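Local atomic coordinates of putative permease protein, ABC transporter (Porphyromonas gingivalis, PDB entry 3IS6), a protein that is probably the permease subunit of an ABC transporter, here represented by its MacB-like periplasmic core domain, and probably takes part in transport across the membrane. Residues A[6-11]-A[224-229]; A[17-22]-A[37-42]; A[58-63]-A[179-184]; A[82-87]-A[161-166]; A[113-118]-A[146-151]. All coordinates share one frame; numbering follows the deposited sequence.

Contact 1: A[6-11]-A[224-229]; sequences RDFPHH and TPFNRL
The carbonyl oxygen of Arg6 is the best-held polar atom, gripped by two N-H groups of the Arg228 guanidinium. Arg228 NH1 donates to Arg6 O at 2.8 Å, in the carbonyl plane, and Arg228 NH2 to the same Arg6 O at 3.0 Å from above that plane. The oxygen lies in the guanidinium plane. Arg228 leaves its backbone by the crowded position between N and carbonyl carbon (chi1 90°) and then runs extended to NE, so that its tip meets the Phe8 ring. NH1 stands over the ring centre, and the cation-pi distance from Arg228 CZ to the Phe8 centroid is 4.9 Å; with the two planes 69° apart, the guanidinium is steeply tilted rather than stacked flat. Arg228 CD adds a 3.6 Å contact to Phe8 CE2. Phe8 CE2 also meets the edge of the Phe226 ring. A water bridges the backbones, donating to His11 O and Phe226 O. Beyond the segments, Phe91 packs edge-to-face on Phe8 and Tyr183 on Phe226. This end-on, two-nitrogen guanidinium grip on a single backbone carbonyl, backed by the cation-pi contact, joins the N-terminal loop, with its type II turn at Phe8 to His11, to the exit of edge strand 218-225.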
# COMPACT_ATOMS: atom_id res chain seq x y z
N ARG A 6 -2.58 33.05 2.49
CA ARG A 6 -1.71 33.11 1.36
C ARG A 6 -2.24 32.43 0.14
O ARG A 6 -2.89 31.43 0.21
CB ARG A 6 -0.35 32.53 1.75
CG ARG A 6 -0.34 31.29 2.59
CD ARG A 6 1.09 30.74 2.77
NE ARG A 6 1.28 29.41 2.20
CZ ARG A 6 0.94 28.30 2.82
NH1 ARG A 6 0.40 28.38 4.03
NH2 ARG A 6 1.14 27.12 2.22
N ASP A 7 -1.92 33.00 -1.00
CA ASP A 7 -1.97 32.32 -2.25
C ASP A 7 -0.78 31.39 -2.34
O ASP A 7 0.26 31.69 -1.85
CB ASP A 7 -1.87 33.28 -3.39
CG ASP A 7 -2.96 34.30 -3.40
OD1 ASP A 7 -4.10 33.98 -3.13
OD2 ASP A 7 -2.63 35.43 -3.71
N PHE A 8 -0.96 30.28 -3.03
CA PHE A 8 0.12 29.39 -3.35
C PHE A 8 1.05 30.09 -4.36
O PHE A 8 0.64 30.99 -5.03
CB PHE A 8 -0.44 28.13 -3.95
CG PHE A 8 -1.21 27.28 -2.99
CD1 PHE A 8 -0.76 27.05 -1.71
CD2 PHE A 8 -2.38 26.69 -3.37
CE1 PHE A 8 -1.46 26.26 -0.86
CE2 PHE A 8 -3.07 25.91 -2.52
CZ PHE A 8 -2.62 25.70 -1.27
N PRO A 9 2.29 29.66 -4.47
CA PRO A 9 3.20 30.27 -5.43
C PRO A 9 2.73 30.07 -6.86
O PRO A 9 2.32 29.02 -7.21
CB PRO A 9 4.48 29.49 -5.20
CG PRO A 9 4.39 29.05 -3.86
CD PRO A 9 3.01 28.76 -3.58
N HIS A 10 2.76 31.11 -7.67
CA HIS A 10 2.44 30.99 -9.06
C HIS A 10 1.08 30.35 -9.30
O HIS A 10 0.92 29.59 -10.20
CB HIS A 10 3.52 30.22 -9.75
CG HIS A 10 4.88 30.64 -9.34
ND1 HIS A 10 5.40 31.87 -9.64
CD2 HIS A 10 5.83 30.00 -8.62
CE1 HIS A 10 6.60 31.97 -9.14
NE2 HIS A 10 6.89 30.85 -8.51
N HIS A 11 0.11 30.69 -8.47
CA HIS A 11 -1.16 30.00 -8.43
C HIS A 11 -1.95 30.11 -9.69
O HIS A 11 -2.73 29.27 -10.02
CB HIS A 11 -1.97 30.40 -7.23
CG HIS A 11 -2.59 31.73 -7.36
ND1 HIS A 11 -1.91 32.89 -7.10
CD2 HIS A 11 -3.84 32.10 -7.71
CE1 HIS A 11 -2.70 33.91 -7.30
NE2 HIS A 11 -3.88 33.46 -7.67
N THR A 224 -6.59 21.36 -16.40
CA THR A 224 -7.55 22.37 -16.05
C THR A 224 -7.01 23.23 -14.92
O THR A 224 -6.43 22.73 -14.04
CB THR A 224 -8.88 21.73 -15.64
OG1 THR A 224 -9.94 22.59 -15.99
CG2 THR A 224 -8.94 21.56 -14.18
N PRO A 225 -7.25 24.53 -14.94
CA PRO A 225 -6.69 25.41 -13.94
C PRO A 225 -7.17 25.03 -12.56
O PRO A 225 -8.28 24.63 -12.42
CB PRO A 225 -7.29 26.75 -14.32
CG PRO A 225 -7.55 26.65 -15.69
CD PRO A 225 -8.04 25.29 -15.90
N PHE A 226 -6.33 25.15 -11.56
CA PHE A 226 -6.67 24.67 -10.25
C PHE A 226 -7.29 25.76 -9.43
O PHE A 226 -6.68 26.74 -9.18
CB PHE A 226 -5.42 24.14 -9.56
CG PHE A 226 -5.60 23.76 -8.13
CD1 PHE A 226 -6.55 22.87 -7.75
CD2 PHE A 226 -4.80 24.29 -7.16
CE1 PHE A 226 -6.70 22.54 -6.43
CE2 PHE A 226 -4.94 23.97 -5.87
CZ PHE A 226 -5.89 23.09 -5.50
N ASN A 227 -8.53 25.56 -9.01
CA ASN A 227 -9.19 26.42 -8.06
C ASN A 227 -9.33 25.69 -6.73
O ASN A 227 -10.04 24.77 -6.62
CB ASN A 227 -10.56 26.81 -8.58
CG ASN A 227 -11.30 27.75 -7.67
OD1 ASN A 227 -11.02 27.85 -6.51
ND2 ASN A 227 -12.25 28.45 -8.21
N ARG A 228 -8.61 26.16 -5.74
CA ARG A 228 -8.50 25.52 -4.45
C ARG A 228 -9.72 25.61 -3.56
O ARG A 228 -9.80 24.93 -2.60
CB ARG A 228 -7.27 26.03 -3.71
CG ARG A 228 -7.48 27.21 -2.87
CD ARG A 228 -6.22 27.72 -2.24
NE ARG A 228 -6.42 28.79 -1.30
CZ ARG A 228 -5.48 29.59 -0.83
NH1 ARG A 228 -4.23 29.45 -1.21
NH2 ARG A 228 -5.78 30.52 0.04
N LEU A 229 -10.64 26.50 -3.86
CA LEU A 229 -11.62 26.85 -2.88
C LEU A 229 -12.49 25.68 -2.51
O LEU A 229 -13.05 25.05 -3.33
CB LEU A 229 -12.49 27.98 -3.43
CG LEU A 229 -13.64 28.45 -2.57
CD1 LEU A 229 -13.19 29.06 -1.34
CD2 LEU A 229 -14.51 29.36 -3.33
O HOH W 1 -4.10 27.51 -8.35

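Contact 2: A[17-22]-A[37-42]; sequences VKTHGT and SQVSGG
Val17 lays its CG1 methyl against CG1 of Val39, 3.9 Å away, the two side chains crossing at about a right angle. This joins strand 14-23 of the mixed sheet to the loop that follows its hairpin partner, strand 32-36, on the way to helix 43-50. Val17 CG1 is anti to the backbone N (chi1 -179°), whereas Val39 CG1 is anti to its own carbonyl carbon, and this Val39 methyl also comes near Val17 O and Thr19 OG1. The backbones, at their closest where Lys18 faces Ser37, are joined by water rather than by direct bonds. One water donates to Val17 O and to Ser37 O, each at 2.8 Å. A second water lies 3.0 Å from Val17 O and 2.7 Å from Gln38 O and is bonded to Thr19 OG1. Val17 O is therefore met by both waters, while Ala182 and Leu223 flank the Val17 side chain from strands 181-186 and 218-225. The Lys18 chain is bent at three torsions beyond CB, which curls its ammonium back toward the hairpin, where the salt bridge to Asp35 is its strongest tie. The weak bond across the contact runs from Lys18 NZ to Ser37 OG at 3.4 Å.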
# COMPACT_ATOMS: atom_id res chain seq x y z
N VAL A 17 -4.84 17.57 -13.29
CA VAL A 17 -5.08 16.72 -14.40
C VAL A 17 -6.40 16.05 -14.25
O VAL A 17 -6.63 15.34 -13.34
CB VAL A 17 -4.04 15.63 -14.52
CG1 VAL A 17 -4.30 14.83 -15.67
CG2 VAL A 17 -2.66 16.18 -14.54
N LYS A 18 -7.26 16.29 -15.21
CA LYS A 18 -8.57 15.71 -15.29
C LYS A 18 -8.64 14.66 -16.38
O LYS A 18 -7.83 14.63 -17.25
CB LYS A 18 -9.64 16.77 -15.53
CG LYS A 18 -9.63 17.92 -14.59
CD LYS A 18 -10.87 17.97 -13.80
CE LYS A 18 -12.04 17.64 -14.62
NZ LYS A 18 -13.02 16.97 -13.85
N THR A 19 -9.61 13.79 -16.28
CA THR A 19 -9.81 12.73 -17.21
C THR A 19 -11.23 12.77 -17.69
O THR A 19 -12.14 12.86 -16.90
CB THR A 19 -9.60 11.39 -16.53
OG1 THR A 19 -8.38 11.42 -15.79
CG2 THR A 19 -9.55 10.29 -17.52
N HIS A 20 -11.41 12.66 -19.00
CA HIS A 20 -12.72 12.66 -19.64
C HIS A 20 -12.87 11.51 -20.62
O HIS A 20 -11.92 11.09 -21.22
CB HIS A 20 -12.91 13.95 -20.40
CG HIS A 20 -12.79 15.17 -19.57
ND1 HIS A 20 -13.77 15.58 -18.70
CD2 HIS A 20 -11.81 16.09 -19.49
CE1 HIS A 20 -13.38 16.69 -18.11
NE2 HIS A 20 -12.20 17.02 -18.57
N GLY A 21 -14.08 11.04 -20.82
CA GLY A 21 -14.30 9.96 -21.74
C GLY A 21 -15.67 9.37 -21.63
O GLY A 21 -16.56 10.00 -21.15
N THR A 22 -15.81 8.14 -22.07
CA THR A 22 -17.08 7.47 -22.14
C THR A 22 -16.90 6.00 -21.90
O THR A 22 -15.88 5.46 -22.16
CB THR A 22 -17.71 7.62 -23.52
OG1 THR A 22 -16.88 7.00 -24.49
CG2 THR A 22 -17.89 9.06 -23.89
N SER A 37 -11.43 13.69 -11.45
CA SER A 37 -10.53 14.72 -11.00
C SER A 37 -9.24 14.17 -10.42
O SER A 37 -8.42 14.91 -9.97
CB SER A 37 -11.23 15.58 -9.98
OG SER A 37 -12.16 16.40 -10.60
N GLN A 38 -9.13 12.86 -10.46
CA GLN A 38 -8.00 12.13 -9.93
C GLN A 38 -7.47 11.16 -10.99
O GLN A 38 -8.15 10.85 -11.91
CB GLN A 38 -8.35 11.43 -8.63
CG GLN A 38 -8.75 12.38 -7.55
CD GLN A 38 -8.93 11.78 -6.17
OE1 GLN A 38 -9.21 12.48 -5.24
NE2 GLN A 38 -8.77 10.51 -6.04
N VAL A 39 -6.22 10.76 -10.85
CA VAL A 39 -5.52 9.95 -11.81
C VAL A 39 -4.77 8.80 -11.15
O VAL A 39 -4.63 8.72 -9.96
CB VAL A 39 -4.54 10.76 -12.60
CG1 VAL A 39 -5.20 11.85 -13.36
CG2 VAL A 39 -3.49 11.31 -11.73
N SER A 40 -4.28 7.91 -12.00
CA SER A 40 -3.42 6.80 -11.65
C SER A 40 -2.05 7.33 -11.27
O SER A 40 -1.70 8.40 -11.64
CB SER A 40 -3.30 5.83 -12.82
OG SER A 40 -4.54 5.33 -13.24
N GLY A 41 -1.28 6.55 -10.55
CA GLY A 41 -0.05 7.00 -9.97
C GLY A 41 1.00 7.48 -10.93
O GLY A 41 1.72 8.38 -10.66
N GLY A 42 1.07 6.82 -12.06
CA GLY A 42 2.08 7.03 -13.06
C GLY A 42 2.09 8.34 -13.77
O GLY A 42 3.08 8.73 -14.29
O HOH W 2 -5.74 14.99 -10.76
O HOH W 3 -8.44 13.01 -13.56

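Contact 3: A[58-63]-A[179-184]; sequences TRTTLY and RYIAYV
Four backbone hydrogen bonds join strand 58-63 to strand 181-184, two at each of the hydrogen-bonded pairs Thr58-Tyr183 and Thr60-Ile181. Tyr183 N reaches Thr58 O at 2.9 Å nearly along the C=O axis, and Ile181 N reaches Thr60 O at 2.9 Å in the carbonyl plane. Between them sits the non-hydrogen-bonded pair Arg59-Ala182, where Arg59 CA makes a CA-H...O contact with Ile181 O. Past Ile181 a hydroxyl takes over. Thr61 OG1, anti to its backbone N, donates to Arg179 O at 2.8 Å and accepts from Arg179 NE at 2.8 Å, with a straight N-H...O angle of 168° and the oxygen in the guanidinium plane. The Arg179 chain bends at chi3 to close this loop, and a water carries Arg179 O on to Leu62 N. Another water bridges Thr60 OG1 and Tyr183 OH, each 2.8 Å away. Tyr180 turns one ring face to Thr61 CB. Glu84 bonds Thr58 OG1 and pairs with Arg59 NE, Gly41 O takes Arg59 NH1, and Ser170 holds Tyr180 OH. Arg179 also packs on Pro234 of the second subunit. Arg179 and Tyr180 both face Val39, a classic beta bulge, beside this antiparallel strand pair at the centre of the mixed sheet.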
# COMPACT_ATOMS: atom_id res chain seq x y z
N THR A 58 3.67 17.27 -9.60
CA THR A 58 3.72 16.48 -8.39
C THR A 58 2.41 15.78 -8.13
O THR A 58 1.43 16.15 -8.67
CB THR A 58 4.22 17.31 -7.19
OG1 THR A 58 4.70 16.45 -6.18
CG2 THR A 58 3.16 18.19 -6.61
N ARG A 59 2.42 14.77 -7.28
CA ARG A 59 1.28 13.94 -7.00
C ARG A 59 1.03 13.80 -5.50
O ARG A 59 1.92 13.75 -4.74
CB ARG A 59 1.44 12.57 -7.63
CG ARG A 59 2.60 11.75 -7.11
CD ARG A 59 2.89 10.54 -7.94
NE ARG A 59 4.27 10.11 -7.80
CZ ARG A 59 4.76 8.97 -8.25
NH1 ARG A 59 4.02 8.10 -8.87
NH2 ARG A 59 6.03 8.72 -8.06
N THR A 60 -0.23 13.73 -5.13
CA THR A 60 -0.64 13.39 -3.79
C THR A 60 -1.73 12.32 -3.77
O THR A 60 -2.41 12.14 -4.73
CB THR A 60 -1.14 14.62 -3.01
OG1 THR A 60 -2.35 15.08 -3.58
CG2 THR A 60 -0.17 15.73 -3.06
N THR A 61 -1.85 11.61 -2.68
CA THR A 61 -3.03 10.81 -2.40
C THR A 61 -3.45 10.91 -0.94
O THR A 61 -2.65 10.78 -0.08
CB THR A 61 -2.88 9.35 -2.89
OG1 THR A 61 -4.10 8.66 -2.71
CG2 THR A 61 -1.82 8.64 -2.16
N LEU A 62 -4.72 11.14 -0.70
CA LEU A 62 -5.22 11.31 0.63
C LEU A 62 -5.48 9.98 1.28
O LEU A 62 -6.15 9.19 0.74
CB LEU A 62 -6.53 12.06 0.60
CG LEU A 62 -7.23 12.25 1.92
CD1 LEU A 62 -6.56 13.25 2.75
CD2 LEU A 62 -8.63 12.63 1.74
N TYR A 63 -4.85 9.72 2.40
CA TYR A 63 -5.24 8.61 3.21
C TYR A 63 -6.55 8.79 3.94
O TYR A 63 -7.37 7.94 3.92
CB TYR A 63 -4.16 8.17 4.16
CG TYR A 63 -4.59 6.97 4.94
CD1 TYR A 63 -4.53 5.72 4.39
CD2 TYR A 63 -5.11 7.10 6.21
CE1 TYR A 63 -4.94 4.65 5.09
CE2 TYR A 63 -5.52 6.04 6.91
CZ TYR A 63 -5.43 4.81 6.35
OH TYR A 63 -5.85 3.73 7.05
N ARG A 179 -6.55 7.24 -7.63
CA ARG A 179 -6.58 7.82 -6.32
C ARG A 179 -5.64 8.99 -6.07
O ARG A 179 -5.59 9.47 -4.99
CB ARG A 179 -6.34 6.74 -5.28
CG ARG A 179 -4.94 6.22 -5.24
CD ARG A 179 -4.76 5.25 -4.11
NE ARG A 179 -4.81 5.93 -2.85
CZ ARG A 179 -5.01 5.36 -1.69
NH1 ARG A 179 -5.17 4.07 -1.59
NH2 ARG A 179 -5.04 6.10 -0.62
N TYR A 180 -4.92 9.43 -7.09
CA TYR A 180 -3.93 10.49 -6.97
C TYR A 180 -4.40 11.80 -7.60
O TYR A 180 -5.04 11.81 -8.58
CB TYR A 180 -2.62 10.10 -7.65
CG TYR A 180 -1.93 8.88 -7.10
CD1 TYR A 180 -0.88 8.99 -6.26
CD2 TYR A 180 -2.33 7.62 -7.46
CE1 TYR A 180 -0.26 7.88 -5.75
CE2 TYR A 180 -1.72 6.52 -6.98
CZ TYR A 180 -0.68 6.65 -6.12
OH TYR A 180 -0.08 5.56 -5.64
N ILE A 181 -4.02 12.91 -7.02
CA ILE A 181 -4.26 14.17 -7.63
C ILE A 181 -2.93 14.64 -8.19
O ILE A 181 -1.95 14.62 -7.53
CB ILE A 181 -4.73 15.20 -6.65
CG1 ILE A 181 -6.00 14.77 -5.94
CG2 ILE A 181 -4.97 16.47 -7.34
CD1 ILE A 181 -6.39 15.65 -4.91
N ALA A 182 -2.94 15.03 -9.44
CA ALA A 182 -1.73 15.46 -10.07
C ALA A 182 -1.79 16.93 -10.35
O ALA A 182 -2.64 17.38 -11.04
CB ALA A 182 -1.56 14.73 -11.32
N TYR A 183 -0.85 17.65 -9.78
CA TYR A 183 -0.75 19.07 -9.91
C TYR A 183 0.38 19.40 -10.85
O TYR A 183 1.44 18.86 -10.74
CB TYR A 183 -0.49 19.71 -8.58
CG TYR A 183 -1.53 19.48 -7.50
CD1 TYR A 183 -2.65 20.25 -7.41
CD2 TYR A 183 -1.37 18.47 -6.57
CE1 TYR A 183 -3.56 20.05 -6.45
CE2 TYR A 183 -2.29 18.27 -5.61
CZ TYR A 183 -3.38 19.06 -5.54
OH TYR A 183 -4.28 18.85 -4.56
N VAL A 184 0.12 20.28 -11.77
CA VAL A 184 1.07 20.68 -12.77
C VAL A 184 1.22 22.18 -12.84
O VAL A 184 0.27 22.87 -13.03
CB VAL A 184 0.58 20.22 -14.12
CG1 VAL A 184 1.52 20.53 -15.16
CG2 VAL A 184 0.28 18.81 -14.12
O HOH W 4 -3.38 17.33 -2.33
O HOH W 5 -6.36 11.62 -3.23

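Contact 4: A[82-87]-A[161-166]; sequences LAEPAF and LPITWM
Two parallel strand ends of the mixed sheet, 74-83 and 159-162, meet here just before each segment turns off into a helical stretch. Ala83 N donates to Leu161 O at 2.9 Å, nearly along the C=O axis. Ala83 O in turn accepts from Ile163 N at 3.0 Å, but the donor stands well above the carbonyl plane, the N-H...O angle is 137°, and strand 159-162 is already giving way to the 3-10 turn 163-165. CA-H...O contacts accompany both bonds, from Leu82 CA to Leu161 O and from Pro162 CA to Ala83 O. Leu82 and Leu161 then lie side by side on one face of the sheet and point the same way, as expected of a parallel bridge. The two Leu82 methyls divide the work: CD1 rests on Leu161 CB at 4.1 Å, while CD2 meets CG of selenomethionine Met166 at 3.8 Å; the Leu82 and Met166 side chains cross at about a right angle, and the chi2 bend (-74°) brings Met166 SE near the same methyl. Within 161-166, Leu161 CD1 lies over one face of the Trp165 indole, whose NE1 is bonded to Asn107 O. Met239 of the second subunit packs on both Trp165 and Met166. Glu84 CG touches Ile163 CG2 at 3.8 Å, and the Glu84 chain extends from there toward Thr58 and Arg59.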
# COMPACT_ATOMS: atom_id res chain seq x y z
N LEU A 82 -0.43 11.78 1.64
CA LEU A 82 0.81 11.29 1.13
C LEU A 82 1.30 12.17 -0.00
O LEU A 82 0.59 12.43 -0.92
CB LEU A 82 0.62 9.87 0.65
CG LEU A 82 0.74 8.73 1.66
CD1 LEU A 82 -0.10 8.94 2.79
CD2 LEU A 82 0.45 7.43 1.04
N ALA A 83 2.52 12.65 0.11
CA ALA A 83 3.08 13.64 -0.78
C ALA A 83 4.57 13.48 -1.10
O ALA A 83 5.26 12.76 -0.47
CB ALA A 83 2.83 14.97 -0.26
N GLU A 84 5.00 14.16 -2.14
CA GLU A 84 6.37 14.19 -2.58
C GLU A 84 7.07 15.41 -1.98
O GLU A 84 6.44 16.32 -1.57
CB GLU A 84 6.46 14.21 -4.10
CG GLU A 84 5.73 13.10 -4.80
CD GLU A 84 5.90 13.12 -6.30
OE1 GLU A 84 5.82 14.18 -6.91
OE2 GLU A 84 6.14 12.07 -6.87
N PRO A 85 8.39 15.42 -2.00
CA PRO A 85 9.11 16.58 -1.50
C PRO A 85 8.73 17.82 -2.29
O PRO A 85 8.70 18.87 -1.76
CB PRO A 85 10.54 16.18 -1.71
CG PRO A 85 10.52 14.77 -1.42
CD PRO A 85 9.26 14.25 -1.97
N ALA A 86 8.35 17.65 -3.54
CA ALA A 86 7.97 18.76 -4.37
C ALA A 86 6.69 19.44 -3.91
O ALA A 86 6.43 20.54 -4.28
CB ALA A 86 7.87 18.34 -5.75
N PHE A 87 5.92 18.79 -3.08
CA PHE A 87 4.70 19.36 -2.56
C PHE A 87 5.05 20.63 -1.84
O PHE A 87 4.37 21.58 -1.91
CB PHE A 87 4.09 18.37 -1.59
CG PHE A 87 2.84 18.82 -0.90
CD1 PHE A 87 1.62 18.57 -1.44
CD2 PHE A 87 2.88 19.42 0.30
CE1 PHE A 87 0.49 18.95 -0.80
CE2 PHE A 87 1.75 19.79 0.93
CZ PHE A 87 0.57 19.55 0.37
N LEU A 161 3.08 12.27 4.84
CA LEU A 161 3.93 11.11 4.73
C LEU A 161 4.42 10.98 3.31
O LEU A 161 3.78 11.42 2.44
CB LEU A 161 3.17 9.87 5.10
CG LEU A 161 2.88 9.58 6.55
CD1 LEU A 161 1.92 8.48 6.70
CD2 LEU A 161 4.11 9.28 7.28
N PRO A 162 5.55 10.36 3.09
CA PRO A 162 6.02 10.24 1.73
C PRO A 162 5.14 9.35 0.87
O PRO A 162 4.65 8.35 1.31
CB PRO A 162 7.40 9.63 1.89
CG PRO A 162 7.73 9.81 3.21
CD PRO A 162 6.51 9.79 4.01
N ILE A 163 5.00 9.74 -0.37
CA ILE A 163 4.19 9.05 -1.33
C ILE A 163 4.71 7.65 -1.59
O ILE A 163 3.98 6.80 -1.95
CB ILE A 163 3.97 9.83 -2.62
CG1 ILE A 163 2.60 9.48 -3.16
CG2 ILE A 163 4.99 9.55 -3.62
CD1 ILE A 163 2.07 10.47 -4.00
N THR A 164 5.98 7.45 -1.29
CA THR A 164 6.67 6.19 -1.47
C THR A 164 6.17 5.12 -0.51
O THR A 164 6.55 4.02 -0.59
CB THR A 164 8.19 6.32 -1.38
OG1 THR A 164 8.54 7.12 -0.28
CG2 THR A 164 8.73 6.93 -2.60
N TRP A 165 5.31 5.47 0.40
CA TRP A 165 4.64 4.49 1.21
C TRP A 165 3.80 3.61 0.32
O TRP A 165 3.53 2.51 0.64
CB TRP A 165 3.76 5.13 2.25
CG TRP A 165 4.42 5.40 3.52
CD1 TRP A 165 5.62 5.95 3.69
CD2 TRP A 165 3.91 5.16 4.80
NE1 TRP A 165 5.91 6.07 4.99
CE2 TRP A 165 4.86 5.58 5.71
CE3 TRP A 165 2.74 4.61 5.28
CZ2 TRP A 165 4.69 5.48 7.04
CZ3 TRP A 165 2.57 4.50 6.61
CH2 TRP A 165 3.53 4.94 7.48
N MSE A 166 3.35 4.15 -0.78
CA MSE A 166 2.52 3.40 -1.70
C MSE A 166 3.35 2.37 -2.46
O MSE A 166 4.48 2.61 -2.76
CB MSE A 166 1.78 4.33 -2.67
CG MSE A 166 0.79 5.27 -2.07
SE MSE A 166 -0.82 4.48 -1.49
CE MSE A 166 -1.48 3.96 -3.08

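Contact 5: A[113-118]-A[146-151]; sequences SESLAR and FEDLPH
Phe146, the last residue of strand 140-146, sets its ring beneath Ser113: Ser113 CA stands over the ring centre in a CH-pi contact, 3.7 Å from the centroid. The crowded first torsion of Phe146 (chi1 64°) swings the ring into this place, and Ser113 CB comes within 3.6 Å of Phe146 CZ. Phe146 O accepts a weak bond from Glu114 N, continuing the parallel pairing of Ser113 with Phe146. Glu147 next points its CB away, while its carboxylate makes a long, weak ion pair with Arg6. Asp148 carries most of the polar grip. Its OD1 accepts from Ser115 N at 3.0 Å on the syn lone pair, with an N-H...O angle of 164°, and its OD2 accepts a hydrogen bond from Ser115 OG at 2.7 Å, met from above the carboxylate plane. The carboxylate thus sits at the N-terminus of the helix, where the helix dipole would probably stabilise its charge. Ser113 is the N-cap, its OG accepting from Leu116 N at 3.1 Å. Farther on, Pro150 turns to Arg6 and Glu5 of the N-terminal loop. The 146-151 loop thereby runs past the start of helix 114-119, leaving strand 140-146 beside its parallel neighbour 109-113.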
# COMPACT_ATOMS: atom_id res chain seq x y z
N SER A 113 1.53 19.33 11.12
CA SER A 113 1.15 20.71 10.99
C SER A 113 1.39 21.47 12.30
O SER A 113 1.42 20.88 13.33
CB SER A 113 -0.31 20.84 10.59
OG SER A 113 -1.14 20.64 11.67
N GLU A 114 1.48 22.78 12.22
CA GLU A 114 1.67 23.59 13.39
C GLU A 114 0.51 23.43 14.38
O GLU A 114 0.75 23.33 15.55
CB GLU A 114 1.84 25.05 13.00
CG GLU A 114 2.19 25.95 14.17
CD GLU A 114 2.70 27.36 13.81
OE1 GLU A 114 2.64 27.76 12.64
OE2 GLU A 114 3.18 28.06 14.73
N SER A 115 -0.72 23.37 13.91
CA SER A 115 -1.84 23.16 14.82
C SER A 115 -1.81 21.83 15.51
O SER A 115 -2.13 21.75 16.66
CB SER A 115 -3.17 23.30 14.12
OG SER A 115 -3.37 24.60 13.71
N LEU A 116 -1.48 20.79 14.78
CA LEU A 116 -1.43 19.47 15.35
C LEU A 116 -0.34 19.37 16.39
O LEU A 116 -0.54 18.81 17.41
CB LEU A 116 -1.28 18.40 14.29
CG LEU A 116 -1.35 16.97 14.77
CD1 LEU A 116 -2.47 16.73 15.69
CD2 LEU A 116 -1.34 16.02 13.66
N ALA A 117 0.79 19.97 16.11
CA ALA A 117 1.88 19.96 17.05
C ALA A 117 1.47 20.63 18.34
O ALA A 117 1.76 20.15 19.39
CB ALA A 117 3.04 20.65 16.48
N ARG A 118 0.76 21.72 18.23
CA ARG A 118 0.25 22.45 19.36
C ARG A 118 -0.73 21.63 20.16
O ARG A 118 -0.68 21.59 21.34
CB ARG A 118 -0.39 23.73 18.87
CG ARG A 118 -1.10 24.55 19.90
CD ARG A 118 -1.49 25.89 19.33
NE ARG A 118 -2.69 25.78 18.51
CZ ARG A 118 -2.75 26.10 17.23
NH1 ARG A 118 -1.68 26.58 16.62
NH2 ARG A 118 -3.87 25.95 16.57
N PHE A 146 5.23 21.83 9.83
CA PHE A 146 4.94 22.74 8.75
C PHE A 146 3.85 23.73 9.11
O PHE A 146 2.98 23.45 9.86
CB PHE A 146 4.61 22.03 7.44
CG PHE A 146 3.36 21.19 7.48
CD1 PHE A 146 2.15 21.70 7.09
CD2 PHE A 146 3.41 19.89 7.87
CE1 PHE A 146 1.03 20.93 7.13
CE2 PHE A 146 2.29 19.14 7.91
CZ PHE A 146 1.11 19.66 7.53
N GLU A 147 3.96 24.91 8.55
CA GLU A 147 3.02 25.97 8.72
C GLU A 147 1.68 25.48 8.19
O GLU A 147 1.63 24.93 7.15
CB GLU A 147 3.46 27.07 7.79
CG GLU A 147 3.58 28.38 8.36
CD GLU A 147 3.59 29.45 7.29
OE1 GLU A 147 2.54 30.00 6.96
OE2 GLU A 147 4.66 29.73 6.77
N ASP A 148 0.60 25.75 8.90
CA ASP A 148 -0.68 25.20 8.53
C ASP A 148 -0.98 25.60 7.11
O ASP A 148 -0.71 26.68 6.70
CB ASP A 148 -1.79 25.71 9.41
CG ASP A 148 -1.71 25.23 10.81
OD1 ASP A 148 -1.14 24.19 11.10
OD2 ASP A 148 -2.25 25.92 11.65
N LEU A 149 -1.54 24.68 6.36
CA LEU A 149 -1.94 24.95 5.02
C LEU A 149 -3.13 25.91 5.05
O LEU A 149 -3.84 25.98 6.00
CB LEU A 149 -2.32 23.66 4.33
CG LEU A 149 -1.22 22.67 4.06
CD1 LEU A 149 -1.75 21.36 3.74
CD2 LEU A 149 -0.36 23.13 2.98
N PRO A 150 -3.33 26.64 3.99
CA PRO A 150 -4.40 27.62 3.98
C PRO A 150 -5.76 26.98 4.21
O PRO A 150 -6.01 25.93 3.74
CB PRO A 150 -4.31 28.17 2.57
CG PRO A 150 -2.96 28.00 2.19
CD PRO A 150 -2.44 26.81 2.85
N HIS A 151 -6.61 27.66 4.95
CA HIS A 151 -7.97 27.25 5.24
C HIS A 151 -8.91 27.40 4.04
O HIS A 151 -8.58 28.02 3.08
CB HIS A 151 -8.51 28.00 6.44
O HOH W 6 -3.52 22.50 10.09

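Contacts 3 and 4 form the middle of the chain, their centres about 9 Å apart; Glu84 of contact 4 joins them, with Thr58 OG1 2.6 Å from Glu84 OE1, and both touch the second subunit. Contact 2, its centre about 11 Å from that of contact 3, connects through Val39 N and Tyr180 O, 2.8 Å apart. Contact 1 closes a chain loop that encloses the other four. It touches contact 3 through its aromatic residues, and contact 5 where Arg6 and Phe8 reach Pro150. Contacts 2 and 5 lie on opposite sides of the chain's centre, centres about 30 Å apart. A bound Tris molecule, probably from crystallisation, lies about 4 Å from the Leu62 side chain.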